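Local coordinates for protein acetylornithine aminotransferase (Aquifex aeolicus, PDB 2EH6) that catalyses the pyridoxal-phosphate-dependent transfer of an amino group from N(2)-acetyl-L-ornithine to 2-oxoglutarate, a step of arginine biosynthesis, as a homodimer, at residues A[119-124]-A[163-168]; A[307-312]-A[369-374]; A[73-78]-A[283-288]. All blocks are in the same frame, centred on the assembly; numbering follows the deposited sequence.

Contact 1: residues A[119-124]-A[163-168]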
loop_
_atom_site.group_PDB
_atom_site.type_symbol
_atom_site.label_atom_id
_atom_site.label_comp_id
_atom_site.label_asym_id
_atom_site.label_seq_id
_atom_site.Cartn_x
_atom_site.Cartn_y
_atom_site.Cartn_z
ATOM N N LYS A 119 13.854 -8.894 -17.951
ATOM C CA LYS A 119 14.030 -7.464 -18.169
ATOM C C LYS A 119 12.722 -6.788 -18.558
ATOM O O LYS A 119 11.788 -7.427 -19.035
ATOM C CB LYS A 119 15.062 -7.209 -19.271
ATOM C CG LYS A 119 16.442 -7.781 -18.995
ATOM C CD LYS A 119 17.413 -7.404 -20.112
ATOM C CE LYS A 119 18.782 -8.023 -19.880
ATOM N NZ LYS A 119 19.737 -7.633 -20.951
ATOM N N PHE A 120 12.671 -5.481 -18.357
ATOM C CA PHE A 120 11.485 -4.715 -18.694
ATOM C C PHE A 120 11.885 -3.436 -19.384
ATOM O O PHE A 120 12.925 -2.845 -19.082
ATOM C CB PHE A 120 10.692 -4.364 -17.431
ATOM C CG PHE A 120 10.077 -5.543 -16.754
ATOM C CD1 PHE A 120 8.839 -6.027 -17.159
ATOM C CD2 PHE A 120 10.744 -6.185 -15.720
ATOM C CE1 PHE A 120 8.273 -7.139 -16.540
ATOM C CE2 PHE A 120 10.190 -7.294 -15.099
ATOM C CZ PHE A 120 8.951 -7.773 -15.508
ATOM N N ILE A 121 11.054 -3.023 -20.326
ATOM C CA ILE A 121 11.267 -1.785 -21.042
ATOM C C ILE A 121 10.115 -0.879 -20.637
ATOM O O ILE A 121 8.955 -1.241 -20.808
ATOM C CB ILE A 121 11.205 -1.984 -22.570
ATOM C CG1 ILE A 121 12.379 -2.854 -23.033
ATOM C CG2 ILE A 121 11.217 -0.622 -23.271
ATOM C CD1 ILE A 121 12.366 -3.160 -24.524
ATOM N N SER A 122 10.432 0.275 -20.065
ATOM C CA SER A 122 9.396 1.228 -19.693
ATOM C C SER A 122 9.737 2.492 -20.469
ATOM O O SER A 122 10.618 2.465 -21.328
ATOM C CB SER A 122 9.382 1.482 -18.180
ATOM O OG SER A 122 10.613 2.006 -17.726
ATOM N N PHE A 123 9.068 3.599 -20.173
ATOM C CA PHE A 123 9.321 4.820 -20.923
ATOM C C PHE A 123 9.754 6.041 -20.130
ATOM O O PHE A 123 9.475 6.161 -18.935
ATOM C CB PHE A 123 8.076 5.156 -21.742
ATOM C CG PHE A 123 7.770 4.146 -22.805
ATOM C CD1 PHE A 123 8.359 4.241 -24.063
ATOM C CD2 PHE A 123 6.925 3.077 -22.541
ATOM C CE1 PHE A 123 8.110 3.282 -25.045
ATOM C CE2 PHE A 123 6.671 2.113 -23.516
ATOM C CZ PHE A 123 7.267 2.219 -24.771
ATOM N N GLU A 124 10.451 6.940 -20.817
ATOM C CA GLU A 124 10.909 8.182 -20.221
ATOM C C GLU A 124 9.673 8.997 -19.855
ATOM O O GLU A 124 8.663 8.944 -20.557
ATOM C CB GLU A 124 11.772 8.960 -21.221
ATOM C CG GLU A 124 13.230 8.515 -21.257
ATOM C CD GLU A 124 14.032 9.195 -22.352
ATOM O OE1 GLU A 124 13.727 10.360 -22.686
ATOM O OE2 GLU A 124 14.978 8.568 -22.872
ATOM N N ASP A 163 11.328 2.898 -32.585
ATOM C CA ASP A 163 12.698 2.451 -32.794
ATOM C C ASP A 163 13.460 2.375 -31.476
ATOM O O ASP A 163 14.307 1.501 -31.299
ATOM C CB ASP A 163 13.428 3.376 -33.778
ATOM C CG ASP A 163 12.911 3.239 -35.206
ATOM O OD1 ASP A 163 12.790 2.093 -35.687
ATOM O OD2 ASP A 163 12.632 4.273 -35.849
ATOM N N SER A 164 13.154 3.282 -30.550
ATOM C CA SER A 164 13.826 3.283 -29.252
ATOM C C SER A 164 13.469 2.008 -28.498
ATOM O O SER A 164 14.223 1.555 -27.638
ATOM C CB SER A 164 13.420 4.510 -28.420
ATOM O OG SER A 164 12.059 4.450 -28.035
ATOM N N VAL A 165 12.315 1.433 -28.826
ATOM C CA VAL A 165 11.877 0.200 -28.188
ATOM C C VAL A 165 12.691 -0.977 -28.735
ATOM O O VAL A 165 13.166 -1.819 -27.976
ATOM C CB VAL A 165 10.371 -0.063 -28.440
ATOM C CG1 VAL A 165 9.942 -1.349 -27.754
ATOM C CG2 VAL A 165 9.545 1.108 -27.924
ATOM N N TYR A 166 12.858 -1.029 -30.053
ATOM C CA TYR A 166 13.624 -2.106 -30.673
ATOM C C TYR A 166 15.070 -2.125 -30.180
ATOM O O TYR A 166 15.633 -3.189 -29.930
ATOM C CB TYR A 166 13.623 -1.962 -32.197
ATOM C CG TYR A 166 12.275 -2.153 -32.849
ATOM C CD1 TYR A 166 11.595 -3.368 -32.756
ATOM C CD2 TYR A 166 11.686 -1.122 -33.579
ATOM C CE1 TYR A 166 10.361 -3.552 -33.378
ATOM C CE2 TYR A 166 10.454 -1.295 -34.203
ATOM C CZ TYR A 166 9.798 -2.508 -34.100
ATOM O OH TYR A 166 8.582 -2.672 -34.726
ATOM N N LYS A 167 15.670 -0.949 -30.037
ATOM C CA LYS A 167 17.054 -0.861 -29.587
ATOM C C LYS A 167 17.262 -1.424 -28.182
ATOM O O LYS A 167 18.398 -1.671 -27.772
ATOM C CB LYS A 167 17.528 0.593 -29.619
ATOM C CG LYS A 167 17.397 1.262 -30.977
ATOM N N LEU A 168 16.172 -1.633 -27.450
ATOM C CA LEU A 168 16.267 -2.143 -26.085
ATOM C C LEU A 168 15.669 -3.532 -25.908
ATOM O O LEU A 168 15.882 -4.174 -24.879
ATOM C CB LEU A 168 15.575 -1.172 -25.117
ATOM C CG LEU A 168 16.099 0.268 -25.045
ATOM C CD1 LEU A 168 15.145 1.119 -24.223
ATOM C CD2 LEU A 168 17.491 0.284 -24.434
#
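Ile121 and Phe123, on strand 119-123 of the mixed sheet that also holds strands 154-157 and 173-178, pack against Val165 of the short helix 162-166 and Leu168 a turn further on, a buried and purely apolar strand-to-helix contact near the margin of that sheet. The two residues sit two apart on the strand, which puts both on the face that helix 162-166 covers, while Ser122 between them turns its side chain the other way and bonds through OG to the carbonyl of Ala137.

Ile121 does most of the reaching. With CG1 anti to its carbonyl carbon (chi1 -66°) and the chain then extended (chi2 177°), its terminal CD1 is carried out to Leu168, 3.6 Å from Leu168 C and 3.8 Å from Leu168 CB. The same methyl comes to 3.8 Å from Val165 O, the carbonyl that accepts the backbone bond from Leu168 N, and thus rests on the turn closed by that bond. Phe123 adds a smaller patch: Val165 CG2 meets its ring at the edge, near the ring plane, 3.9 Å from Phe123 CE1, instead of lying over a face. Val165 thereby serves both strand residues, with CG1 toward Ile121 CD1 and CG2 toward the ring.

Around this core Val165 and Phe123 also touch Ile176 of the adjoining parallel strand 173-178, and Leu168 reaches Ser155 of edge strand 154-157. A helix laid over parallel strands through aliphatic and aromatic side chains is characteristic of the alpha/beta sheet of the large, cofactor-binding domain of fold-type I aminotransferases.

Contact 2: residues A[307-312]-A[369-374]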
loop_
_atom_site.group_PDB
_atom_site.type_symbol
_atom_site.label_atom_id
_atom_site.label_comp_id
_atom_site.label_asym_id
_atom_site.label_seq_id
_atom_site.Cartn_x
_atom_site.Cartn_y
_atom_site.Cartn_z
ATOM N N LYS A 307 -8.971 24.940 -25.253
ATOM C CA LYS A 307 -8.355 25.348 -26.513
ATOM C C LYS A 307 -8.732 26.795 -26.814
ATOM O O LYS A 307 -7.921 27.569 -27.322
ATOM C CB LYS A 307 -8.834 24.454 -27.660
ATOM C CG LYS A 307 -8.264 23.047 -27.655
ATOM C CD LYS A 307 -8.906 22.196 -28.748
ATOM C CE LYS A 307 -8.306 20.797 -28.785
ATOM N NZ LYS A 307 -9.056 19.883 -29.692
ATOM N N GLU A 308 -9.972 27.151 -26.488
ATOM C CA GLU A 308 -10.487 28.494 -26.723
ATOM C C GLU A 308 -9.733 29.594 -25.988
ATOM O O GLU A 308 -9.694 30.736 -26.448
ATOM C CB GLU A 308 -11.967 28.552 -26.351
ATOM C CG GLU A 308 -12.896 28.072 -27.450
ATOM C CD GLU A 308 -14.315 27.868 -26.958
ATOM O OE1 GLU A 308 -14.788 28.684 -26.137
ATOM O OE2 GLU A 308 -14.959 26.895 -27.402
ATOM N N LEU A 309 -9.140 29.258 -24.849
ATOM C CA LEU A 309 -8.390 30.244 -24.081
ATOM C C LEU A 309 -7.198 30.752 -24.889
ATOM O O LEU A 309 -6.739 31.879 -24.697
ATOM C CB LEU A 309 -7.899 29.630 -22.768
ATOM C CG LEU A 309 -8.974 29.180 -21.773
ATOM C CD1 LEU A 309 -8.314 28.449 -20.613
ATOM C CD2 LEU A 309 -9.761 30.386 -21.272
ATOM N N GLY A 310 -6.704 29.911 -25.792
ATOM C CA GLY A 310 -5.570 30.284 -26.616
ATOM C C GLY A 310 -4.323 30.555 -25.800
ATOM O O GLY A 310 -3.516 31.414 -26.155
ATOM N N LYS A 311 -4.155 29.819 -24.706
ATOM C CA LYS A 311 -2.994 30.005 -23.848
ATOM C C LYS A 311 -2.018 28.834 -23.846
ATOM O O LYS A 311 -1.138 28.755 -22.990
ATOM C CB LYS A 311 -3.447 30.308 -22.417
ATOM C CG LYS A 311 -4.005 31.712 -22.242
ATOM C CD LYS A 311 -2.939 32.756 -22.548
ATOM C CE LYS A 311 -3.514 34.167 -22.563
ATOM N NZ LYS A 311 -4.085 34.555 -21.245
ATOM N N GLY A 312 -2.164 27.929 -24.808
ATOM C CA GLY A 312 -1.258 26.798 -24.869
ATOM C C GLY A 312 -1.810 25.569 -25.564
ATOM O O GLY A 312 -2.946 25.561 -26.036
ATOM N N SER A 369 -13.606 30.232 -16.474
ATOM C CA SER A 369 -13.619 31.659 -16.179
ATOM C C SER A 369 -12.394 32.044 -15.349
ATOM O O SER A 369 -11.703 33.019 -15.654
ATOM C CB SER A 369 -14.901 32.028 -15.426
ATOM O OG SER A 369 -15.006 33.431 -15.253
ATOM N N VAL A 370 -12.126 31.275 -14.300
ATOM C CA VAL A 370 -10.978 31.535 -13.438
ATOM C C VAL A 370 -9.681 31.452 -14.235
ATOM O O VAL A 370 -8.780 32.276 -14.070
ATOM C CB VAL A 370 -10.916 30.525 -12.278
ATOM C CG1 VAL A 370 -9.594 30.660 -11.538
ATOM C CG2 VAL A 370 -12.083 30.761 -11.327
ATOM N N LEU A 371 -9.590 30.446 -15.099
ATOM C CA LEU A 371 -8.407 30.261 -15.929
ATOM C C LEU A 371 -8.213 31.449 -16.867
ATOM O O LEU A 371 -7.097 31.941 -17.045
ATOM C CB LEU A 371 -8.537 28.970 -16.740
ATOM C CG LEU A 371 -8.466 27.681 -15.921
ATOM C CD1 LEU A 371 -8.729 26.481 -16.822
ATOM C CD2 LEU A 371 -7.100 27.572 -15.271
ATOM N N ARG A 372 -9.307 31.906 -17.468
ATOM C CA ARG A 372 -9.251 33.038 -18.382
ATOM C C ARG A 372 -8.706 34.264 -17.653
ATOM O O ARG A 372 -7.926 35.036 -18.211
ATOM C CB ARG A 372 -10.649 33.338 -18.940
ATOM C CG ARG A 372 -10.689 34.452 -19.989
ATOM C CD ARG A 372 -12.074 34.573 -20.612
ATOM N NE ARG A 372 -12.109 35.466 -21.775
ATOM C CZ ARG A 372 -12.135 36.797 -21.717
ATOM N NH1 ARG A 372 -12.130 37.423 -20.547
ATOM N NH2 ARG A 372 -12.180 37.508 -22.839
ATOM N N GLU A 373 -9.106 34.431 -16.397
ATOM C CA GLU A 373 -8.663 35.575 -15.611
ATOM C C GLU A 373 -7.233 35.506 -15.077
ATOM O O GLU A 373 -6.641 36.543 -14.776
ATOM C CB GLU A 373 -9.623 35.815 -14.440
ATOM C CG GLU A 373 -11.007 36.287 -14.857
ATOM C CD GLU A 373 -10.968 37.570 -15.683
ATOM O OE1 GLU A 373 -10.464 38.596 -15.174
ATOM O OE2 GLU A 373 -11.440 37.549 -16.842
ATOM N N ILE A 374 -6.665 34.309 -14.964
ATOM C CA ILE A 374 -5.309 34.190 -14.432
ATOM C C ILE A 374 -4.216 33.877 -15.449
ATOM O O ILE A 374 -3.073 34.298 -15.283
ATOM C CB ILE A 374 -5.231 33.121 -13.309
ATOM C CG1 ILE A 374 -5.452 31.726 -13.891
ATOM C CG2 ILE A 374 -6.263 33.425 -12.230
ATOM C CD1 ILE A 374 -5.306 30.608 -12.869
HETATM O O HOH W 1 -6.733 34.335 -20.522
#
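Leu309 supplies the apolar part of this contact, its two methyls straddling neighbouring residues of helix 361-374. CG stands anti to the carbonyl carbon (chi1 -64°), which directs the forked end at the helix: CD1 comes to 3.9 Å from Leu371 CB, and CD2 to 3.9 Å from Arg372 CB and 4.0 Å from Arg372 CA. The side chains of Leu309 and Leu371 cross at about a right angle, the closest approach being to the root of Leu371. Arg372 is met mainly at the base of its side chain; its chain runs on extended, and the guanidinium has Glu373 OE2 at its edge, in plane, as a long ion pair of 3.8 Å between Arg372 NH1 and Glu373 OE2.

The polar part is carried by a single water. Lys311 NZ donates to it over 2.8 Å, and the water in turn donates to Arg372 O over 2.7 Å, occupying a carbonyl in the last turn of the helix. Lys311 NZ also forms a salt bridge with the terminal carboxylate of Leu375, so one ammonium group ties the loop to the chain end twice, and its positive charge probably suits the carbonyl-rich C-terminal end of the helix.

The backbone turns between the two parts. Gly310, with positive phi (62°), is the first residue to leave helical geometry, and its N still bonds to Lys307 O; the turn there leads to Lys311. The result is a helix-to-loop exit with a positive-phi glycine, packed on the chain's C-terminal helix where helix 275-308 gives way to strand 313-317, an edge strand of the mixed sheet that also holds strands 320-324 and 350-353.

Contact 3: residues A[73-78]-A[283-288]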
loop_
_atom_site.group_PDB
_atom_site.type_symbol
_atom_site.label_atom_id
_atom_site.label_comp_id
_atom_site.label_asym_id
_atom_site.label_seq_id
_atom_site.Cartn_x
_atom_site.Cartn_y
_atom_site.Cartn_z
ATOM N N GLU A 73 -14.442 -11.397 -4.696
ATOM C CA GLU A 73 -14.996 -12.071 -5.872
ATOM C C GLU A 73 -15.934 -11.145 -6.636
ATOM O O GLU A 73 -15.825 -11.011 -7.852
ATOM C CB GLU A 73 -15.783 -13.322 -5.467
ATOM C CG GLU A 73 -14.946 -14.511 -5.059
ATOM C CD GLU A 73 -14.131 -15.082 -6.204
ATOM O OE1 GLU A 73 -14.465 -14.818 -7.381
ATOM O OE2 GLU A 73 -13.162 -15.814 -5.920
ATOM N N GLU A 74 -16.859 -10.512 -5.916
ATOM C CA GLU A 74 -17.828 -9.614 -6.536
ATOM C C GLU A 74 -17.199 -8.460 -7.299
ATOM O O GLU A 74 -17.603 -8.163 -8.421
ATOM C CB GLU A 74 -18.797 -9.043 -5.493
ATOM C CG GLU A 74 -19.462 -7.748 -5.965
ATOM C CD GLU A 74 -20.616 -7.293 -5.094
ATOM O OE1 GLU A 74 -20.466 -7.273 -3.851
ATOM O OE2 GLU A 74 -21.674 -6.935 -5.663
ATOM N N LEU A 75 -16.222 -7.795 -6.687
ATOM C CA LEU A 75 -15.566 -6.673 -7.341
ATOM C C LEU A 75 -14.728 -7.154 -8.524
ATOM O O LEU A 75 -14.735 -6.541 -9.591
ATOM C CB LEU A 75 -14.682 -5.920 -6.340
ATOM C CG LEU A 75 -13.986 -4.672 -6.888
ATOM C CD1 LEU A 75 -15.023 -3.738 -7.507
ATOM C CD2 LEU A 75 -13.216 -3.976 -5.764
ATOM N N ALA A 76 -14.008 -8.257 -8.341
ATOM C CA ALA A 76 -13.179 -8.796 -9.422
ATOM C C ALA A 76 -14.049 -9.079 -10.646
ATOM O O ALA A 76 -13.686 -8.750 -11.774
ATOM C CB ALA A 76 -12.488 -10.079 -8.966
ATOM N N HIS A 77 -15.202 -9.690 -10.406
ATOM C CA HIS A 77 -16.139 -10.028 -11.472
ATOM C C HIS A 77 -16.507 -8.788 -12.289
ATOM O O HIS A 77 -16.534 -8.831 -13.518
ATOM C CB HIS A 77 -17.393 -10.658 -10.859
ATOM C CG HIS A 77 -18.377 -11.167 -11.866
ATOM N ND1 HIS A 77 -18.240 -10.932 -13.219
ATOM C CD2 HIS A 77 -19.511 -11.892 -11.722
ATOM C CE1 HIS A 77 -19.251 -11.489 -13.864
ATOM N NE2 HIS A 77 -20.035 -12.078 -12.979
ATOM N N LYS A 78 -16.782 -7.678 -11.609
ATOM C CA LYS A 78 -17.144 -6.452 -12.303
ATOM C C LYS A 78 -15.976 -5.888 -13.102
ATOM O O LYS A 78 -16.165 -5.348 -14.192
ATOM C CB LYS A 78 -17.651 -5.404 -11.305
ATOM C CG LYS A 78 -18.958 -5.781 -10.635
ATOM C CD LYS A 78 -19.231 -4.893 -9.429
ATOM C CE LYS A 78 -20.422 -5.400 -8.621
ATOM N NZ LYS A 78 -21.697 -5.303 -9.382
ATOM N N VAL A 283 -19.133 0.199 -5.455
ATOM C CA VAL A 283 -19.991 1.351 -5.683
ATOM C C VAL A 283 -19.450 2.188 -6.835
ATOM O O VAL A 283 -20.189 2.576 -7.742
ATOM C CB VAL A 283 -20.091 2.241 -4.420
ATOM C CG1 VAL A 283 -20.846 3.513 -4.748
ATOM C CG2 VAL A 283 -20.798 1.489 -3.297
ATOM N N VAL A 284 -18.153 2.464 -6.801
ATOM C CA VAL A 284 -17.519 3.265 -7.841
ATOM C C VAL A 284 -17.645 2.638 -9.228
ATOM O O VAL A 284 -17.989 3.312 -10.198
ATOM C CB VAL A 284 -16.027 3.490 -7.525
ATOM C CG1 VAL A 284 -15.334 4.154 -8.708
ATOM C CG2 VAL A 284 -15.890 4.353 -6.275
ATOM N N VAL A 285 -17.367 1.347 -9.330
ATOM C CA VAL A 285 -17.457 0.692 -10.625
ATOM C C VAL A 285 -18.865 0.763 -11.216
ATOM O O VAL A 285 -19.021 1.041 -12.405
ATOM C CB VAL A 285 -16.979 -0.769 -10.537
ATOM C CG1 VAL A 285 -17.275 -1.497 -11.844
ATOM C CG2 VAL A 285 -15.465 -0.786 -10.265
ATOM N N ASP A 286 -19.887 0.535 -10.398
ATOM C CA ASP A 286 -21.258 0.603 -10.895
ATOM C C ASP A 286 -21.619 2.022 -11.317
ATOM O O ASP A 286 -22.205 2.235 -12.382
ATOM C CB ASP A 286 -22.255 0.128 -9.834
ATOM C CG ASP A 286 -22.187 -1.365 -9.595
ATOM O OD1 ASP A 286 -21.649 -2.083 -10.466
ATOM O OD2 ASP A 286 -22.686 -1.822 -8.543
ATOM N N GLU A 287 -21.267 2.997 -10.485
ATOM C CA GLU A 287 -21.574 4.389 -10.793
ATOM C C GLU A 287 -20.801 4.916 -11.988
ATOM O O GLU A 287 -21.351 5.624 -12.830
ATOM C CB GLU A 287 -21.301 5.276 -9.575
ATOM C CG GLU A 287 -22.181 4.951 -8.379
ATOM C CD GLU A 287 -23.657 5.107 -8.696
ATOM O OE1 GLU A 287 -24.067 6.229 -9.054
ATOM O OE2 GLU A 287 -24.404 4.112 -8.592
ATOM N N VAL A 288 -19.521 4.573 -12.062
ATOM C CA VAL A 288 -18.672 5.038 -13.151
ATOM C C VAL A 288 -19.114 4.557 -14.528
ATOM O O VAL A 288 -19.098 5.323 -15.484
ATOM C CB VAL A 288 -17.200 4.619 -12.922
ATOM C CG1 VAL A 288 -16.396 4.789 -14.206
ATOM C CG2 VAL A 288 -16.592 5.472 -11.814
HETATM O O HOH W 2 -23.903 -4.343 -7.025
#
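Lys78 and Asp286 make the charged part of a contact between two helices that run roughly the same way, their axes 10.4 Å apart at closest and inclined at 28°. The bridge is modest: Lys78 NZ lies 3.4 Å from Asp286 OD1, a weak hydrogen bond within the salt bridge, and 3.7 Å from Asp286 OD2. The lysine chain stays extended until its last torsion, where a bend (chi4 -66°) sets the ammonium beside the carboxylate, and the two side chains cross at about a right angle. A water backs the pair, donating to Asp286 OD2 over 3.2 Å and accepting a weak bond from Lys78 NZ, so that each carboxylate oxygen has a partner. Glu74 OE2 is 6.0 Å from Asp286 OD2, and the lysine probably also eases the closeness of these two acids.

The apolar part lies deeper between the helices and centres on Val285. Its CG1 packs at 4.0 Å from Lys78 CB, the aliphatic root of the same lysine, while CG2 is 4.1 Å from Leu75 CD1. The valine thus fits between residues three apart on the opposing helix, meeting each with a different methyl. A methionine in place of Lys78 would probably leave Asp286 without its cationic partner and the water without one of its two contacts.

Thr282, one turn earlier on helix 275-308, continues the interface by touching Glu74, Leu75 and Lys78. Beyond it, Leu75 leans on Phe91 of strand 87-92, and Val283 turns to helix 47-59. On the far flank of helix 70-81, Glu73 bonds to Thr1 and Tyr2 of the second subunit, and His77 stacks on that Tyr2, which leaves this helix sandwiched between helix 275-308 and the dimer partner.

How the contacts relate
The three contacts illustrate how one chain is knit together at well-separated points: none touches another, and their centres stand 34 to 37 Å apart. Contacts 2 and 3 share helix 275-308, contact 3 near its start and contact 2 just past its end, so this long helix physically joins them although their nearest atoms are about 23 Å apart. Contacts 1 and 3 lie on opposite sides of the chain's centre, and both segments of contact 1 fall between those of contact 3 in the sequence. In contact 1 the side chain of Phe123 is about 11 Å from pyridoxal phosphate, too far to touch it; contacts 2 and 3 lie away from the annotated sites.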